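Local atomic coordinates of aminotransferase, class IV (Brucella abortus, PDB entry 4TVI), a protein that probably catalyses the pyridoxal-phosphate-dependent transfer of the amino group of leucine, isoleucine or valine to 2-oxoglutarate, as a class IV aminotransferase. Residues S218-R224 / A270-T276; A85-A89 / P124-A128. All blocks are in the same frame, centred on the assembly; numbering follows the deposited sequence.

Interaction 1 (S218-R224 / A270-T276); sequences SNVFMVR and ADEIFST
Phe221 and Phe274 are partners in a hydrogen-bonded pair of two antiparallel strands, 219-224 and 272-276, and their rings share one face of the sheet. At the start of the Phe221 side chain, CB sits over a face of the Phe274 ring, 3.4 Å from its centroid in a CH-pi contact, and CG lies 3.5 Å from Phe274 CZ. Farther out, CD1 reaches Phe274 CE2, and CE1 meets Thr276, whose OG1 stands at the edge of the Phe221 ring, 3.5 Å from that CE1. The ring planes are nearly parallel (8°) but displaced, so that little of one ring lies over the other. Phe274 gets there because its CG stands between backbone N and carbonyl carbon (chi1 67°), which lays the ring over Phe221 CB; Val223 CG2 then touches that ring at its edge. Paired bonds join the backbones, among them Phe221 N to Phe274 O at 2.7 Å and Phe274 N to Phe221 O at 3.0 Å. At Val223 the pairing is broken by a classic beta bulge: its O accepts from both Asp271 N (2.8 Å, almost head-on) and Glu272 N (3.3 Å). At the other end one water joins Ser218 OG, also bonded to Thr215 OG1, and Ser275 OG; a second lies between Thr276 OG1 and OD1 of Asn219, whose ND2 bonds Leu238 O. On the reverse face Val220 CG2 meets Ile273 CG2, and Met222 CB packs on Ala270 CB. Arg224 forms salt bridges with Glu269 and Asp266. Strands 227-231 and 281-288 flank the pair within the mixed sheet; helix 241-252 touches Phe221 through Arg243 and Ile247, while Phe267 of helix 264-268 packs on Val220, Met222 and Ile273.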
# COMPACT_ATOMS: atom_id res chain seq x y z
N SER A 218 -13.17 -0.22 10.57
CA SER A 218 -13.20 0.07 12.00
C SER A 218 -13.24 -1.17 12.89
O SER A 218 -13.69 -2.23 12.46
CB SER A 218 -14.41 0.94 12.32
OG SER A 218 -15.60 0.27 11.93
N ASN A 219 -12.82 -1.01 14.14
CA ASN A 219 -12.94 -2.08 15.13
C ASN A 219 -14.40 -2.44 15.33
O ASN A 219 -15.27 -1.58 15.18
CB ASN A 219 -12.31 -1.67 16.46
CG ASN A 219 -10.80 -1.59 16.38
OD1 ASN A 219 -10.21 -0.55 16.65
ND2 ASN A 219 -10.17 -2.70 16.01
N VAL A 220 -14.67 -3.70 15.66
CA VAL A 220 -16.05 -4.15 15.79
C VAL A 220 -16.29 -4.71 17.19
O VAL A 220 -15.39 -5.25 17.83
CB VAL A 220 -16.39 -5.21 14.72
CG1 VAL A 220 -15.69 -6.54 15.01
CG2 VAL A 220 -17.91 -5.41 14.61
N PHE A 221 -17.52 -4.51 17.67
CA PHE A 221 -17.97 -5.00 18.96
C PHE A 221 -19.31 -5.70 18.79
O PHE A 221 -20.06 -5.40 17.87
CB PHE A 221 -18.15 -3.86 19.96
CG PHE A 221 -16.87 -3.29 20.51
CD1 PHE A 221 -16.08 -2.45 19.74
CD2 PHE A 221 -16.50 -3.54 21.83
CE1 PHE A 221 -14.92 -1.90 20.26
CE2 PHE A 221 -15.34 -3.01 22.36
CZ PHE A 221 -14.55 -2.18 21.57
N MET A 222 -19.62 -6.60 19.71
CA MET A 222 -20.96 -7.15 19.78
C MET A 222 -21.43 -7.27 21.22
O MET A 222 -20.62 -7.29 22.16
CB MET A 222 -21.02 -8.52 19.09
CG MET A 222 -20.03 -9.54 19.62
SD MET A 222 -20.37 -11.20 19.00
CE MET A 222 -21.59 -11.75 20.20
N VAL A 223 -22.74 -7.33 21.40
CA VAL A 223 -23.35 -7.48 22.71
C VAL A 223 -24.20 -8.74 22.72
O VAL A 223 -24.96 -8.99 21.80
CB VAL A 223 -24.21 -6.27 23.08
CG1 VAL A 223 -24.73 -6.40 24.52
CG2 VAL A 223 -23.42 -4.97 22.90
N ARG A 224 -24.05 -9.53 23.78
CA ARG A 224 -24.80 -10.77 23.89
C ARG A 224 -25.06 -11.03 25.36
O ARG A 224 -24.13 -11.12 26.16
CB ARG A 224 -24.02 -11.92 23.24
CG ARG A 224 -24.70 -13.28 23.29
CD ARG A 224 -23.90 -14.29 22.46
NE ARG A 224 -22.51 -14.33 22.88
CZ ARG A 224 -21.52 -14.93 22.23
NH1 ARG A 224 -21.76 -15.57 21.09
NH2 ARG A 224 -20.29 -14.89 22.72
N ALA A 270 -25.52 -12.11 17.82
CA ALA A 270 -25.43 -10.89 18.61
C ALA A 270 -26.79 -10.23 18.83
O ALA A 270 -27.63 -10.19 17.92
CB ALA A 270 -24.48 -9.91 17.97
N ASP A 271 -27.00 -9.71 20.04
CA ASP A 271 -28.17 -8.88 20.33
C ASP A 271 -27.94 -7.51 19.72
O ASP A 271 -28.85 -6.90 19.16
CB ASP A 271 -28.41 -8.76 21.84
CG ASP A 271 -28.68 -10.10 22.50
OD1 ASP A 271 -29.26 -10.98 21.82
OD2 ASP A 271 -28.33 -10.27 23.68
N GLU A 272 -26.70 -7.03 19.85
CA GLU A 272 -26.29 -5.76 19.26
C GLU A 272 -24.92 -5.89 18.62
O GLU A 272 -24.09 -6.68 19.06
CB GLU A 272 -26.24 -4.63 20.30
CG GLU A 272 -27.38 -4.58 21.30
CD GLU A 272 -27.19 -3.46 22.31
OE1 GLU A 272 -26.48 -2.49 21.98
OE2 GLU A 272 -27.75 -3.55 23.42
N ILE A 273 -24.68 -5.09 17.59
CA ILE A 273 -23.36 -4.96 17.00
C ILE A 273 -23.05 -3.48 16.83
O ILE A 273 -23.92 -2.70 16.42
CB ILE A 273 -23.26 -5.68 15.62
CG1 ILE A 273 -23.72 -7.13 15.72
CG2 ILE A 273 -21.83 -5.62 15.09
CD1 ILE A 273 -23.67 -7.89 14.39
N PHE A 274 -21.83 -3.07 17.16
CA PHE A 274 -21.42 -1.70 16.90
C PHE A 274 -19.93 -1.61 16.56
O PHE A 274 -19.19 -2.58 16.70
CB PHE A 274 -21.78 -0.79 18.08
CG PHE A 274 -21.00 -1.06 19.35
CD1 PHE A 274 -21.48 -1.95 20.30
CD2 PHE A 274 -19.83 -0.36 19.63
CE1 PHE A 274 -20.79 -2.18 21.48
CE2 PHE A 274 -19.13 -0.58 20.81
CZ PHE A 274 -19.62 -1.49 21.74
N SER A 275 -19.52 -0.44 16.09
CA SER A 275 -18.12 -0.23 15.75
C SER A 275 -17.57 0.98 16.49
O SER A 275 -18.34 1.84 16.95
CB SER A 275 -17.96 -0.05 14.24
OG SER A 275 -18.51 1.19 13.81
N THR A 276 -16.25 1.03 16.61
CA THR A 276 -15.58 2.19 17.19
C THR A 276 -14.49 2.67 16.24
O THR A 276 -13.92 1.88 15.48
CB THR A 276 -14.94 1.89 18.57
OG1 THR A 276 -13.93 0.89 18.42
CG2 THR A 276 -16.00 1.42 19.57
O HOH W 1 -17.32 2.98 12.20
O HOH W 2 -11.38 1.84 17.56
O HOH W 3 -11.63 1.72 14.41

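Interaction 2 (A85-A89 / P124-A128); sequences ANDSA and PMYWA
Tyr126 of strand 124-128 reaches across to helix 85-89, where its hydroxyl donates a 2.8 Å hydrogen bond to Asn86 OD1. The OH lies in the carbonyl plane of the amide, with a C=O...O angle of 148°, and the amide and ring planes are turned 37° apart. Asn86 CG lies beside its own backbone N (chi1 -74°), and from there OD1 comes up to the ring edge. Ala89 CB packs closest of the methyl groups, 3.6 Å from Tyr126 CD2, while Ala85 O stands at the ring edge, 3.7 Å from the same CD2. Helix 78-91 packs on the antiparallel five-stranded sheet of the fold, the axes of segments 85-89 and 124-128 running nearly parallel and coming within 8.7 Å. Leu98 secures both polar ends: its N bonds the Tyr126 hydroxyl and its O takes Asn86 ND2, while Ile103 of helix 100-111 touches both side chains. Packing is looser toward Pro124, where Ala85 CB stays 4.2 Å from Pro124 CB. Asp87 is exposed to solvent, and Ser88, buried on another flank of the helix, bonds through OG to the backbone N of the lysine-PLP residue at position 180.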
# COMPACT_ATOMS: atom_id res chain seq x y z
N ALA A 85 1.10 7.99 15.37
CA ALA A 85 1.64 8.40 14.08
C ALA A 85 3.14 8.16 14.02
O ALA A 85 3.66 7.67 13.02
CB ALA A 85 1.32 9.87 13.80
N ASN A 86 3.84 8.48 15.11
CA ASN A 86 5.27 8.22 15.18
C ASN A 86 5.58 6.73 15.20
O ASN A 86 6.55 6.29 14.58
CB ASN A 86 5.89 8.91 16.40
CG ASN A 86 6.00 10.41 16.22
OD1 ASN A 86 5.79 10.93 15.12
ND2 ASN A 86 6.34 11.12 17.29
N ASP A 87 4.76 5.96 15.91
CA ASP A 87 4.92 4.51 15.92
C ASP A 87 4.78 3.92 14.52
O ASP A 87 5.62 3.14 14.08
CB ASP A 87 3.89 3.85 16.84
CG ASP A 87 4.11 4.19 18.30
OD1 ASP A 87 5.25 4.54 18.67
OD2 ASP A 87 3.13 4.10 19.08
N SER A 88 3.72 4.32 13.83
CA SER A 88 3.46 3.83 12.47
C SER A 88 4.61 4.21 11.54
O SER A 88 5.00 3.41 10.69
CB SER A 88 2.15 4.40 11.93
OG SER A 88 1.03 3.93 12.66
N ALA A 89 5.13 5.42 11.70
CA ALA A 89 6.24 5.87 10.86
C ALA A 89 7.44 4.95 11.02
O ALA A 89 8.00 4.47 10.03
CB ALA A 89 6.62 7.31 11.18
N PRO A 124 -2.59 13.46 10.77
CA PRO A 124 -1.13 13.54 10.64
C PRO A 124 -0.61 12.53 9.62
O PRO A 124 -1.16 11.44 9.53
CB PRO A 124 -0.62 13.18 12.05
CG PRO A 124 -1.83 13.20 12.93
CD PRO A 124 -2.99 12.88 12.06
N MET A 125 0.42 12.90 8.86
CA MET A 125 0.95 12.00 7.84
C MET A 125 2.48 12.07 7.74
O MET A 125 3.06 13.15 7.74
CB MET A 125 0.34 12.32 6.47
CG MET A 125 -1.14 11.98 6.36
SD MET A 125 -1.87 12.52 4.80
CE MET A 125 -1.71 14.30 4.95
N TYR A 126 3.11 10.90 7.67
CA TYR A 126 4.55 10.78 7.45
C TYR A 126 4.80 9.95 6.20
O TYR A 126 4.04 9.02 5.93
CB TYR A 126 5.25 10.09 8.62
CG TYR A 126 5.50 10.90 9.86
CD1 TYR A 126 6.32 12.03 9.84
CD2 TYR A 126 4.99 10.50 11.08
CE1 TYR A 126 6.58 12.75 10.99
CE2 TYR A 126 5.24 11.21 12.24
CZ TYR A 126 6.03 12.33 12.19
OH TYR A 126 6.28 13.03 13.35
N TRP A 127 5.86 10.26 5.46
CA TRP A 127 6.22 9.50 4.27
C TRP A 127 7.68 9.75 3.88
O TRP A 127 8.28 10.74 4.30
CB TRP A 127 5.29 9.85 3.11
CG TRP A 127 5.52 11.23 2.57
CD1 TRP A 127 6.32 11.59 1.53
CD2 TRP A 127 4.94 12.45 3.07
NE1 TRP A 127 6.28 12.95 1.34
CE2 TRP A 127 5.43 13.50 2.27
CE3 TRP A 127 4.05 12.75 4.11
CZ2 TRP A 127 5.07 14.83 2.47
CZ3 TRP A 127 3.68 14.08 4.31
CH2 TRP A 127 4.19 15.10 3.50
N ALA A 128 8.23 8.88 3.05
CA ALA A 128 9.60 9.06 2.58
C ALA A 128 9.62 9.77 1.23
O ALA A 128 8.87 9.40 0.33
CB ALA A 128 10.32 7.73 2.48

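How the interactions relate
Both segments of interaction 2 precede those of interaction 1 in the chain. Their centres are 29 Å apart, with the middle of the chain between them, and their nearest atoms remain about 13 Å from each other. No sheet is shared: interaction 2 sets helix 78-91 against strand 120-128 of the five-stranded antiparallel sheet, whereas interaction 1 joins two neighbouring strands of the larger mixed sheet. This matches the two-lobed build of class IV aminotransferases, in which the cofactor lies between the lobes. The cofactor-bearing residue 180 falls between the two contacts in sequence, and interaction 2 lies on the helix that approaches it.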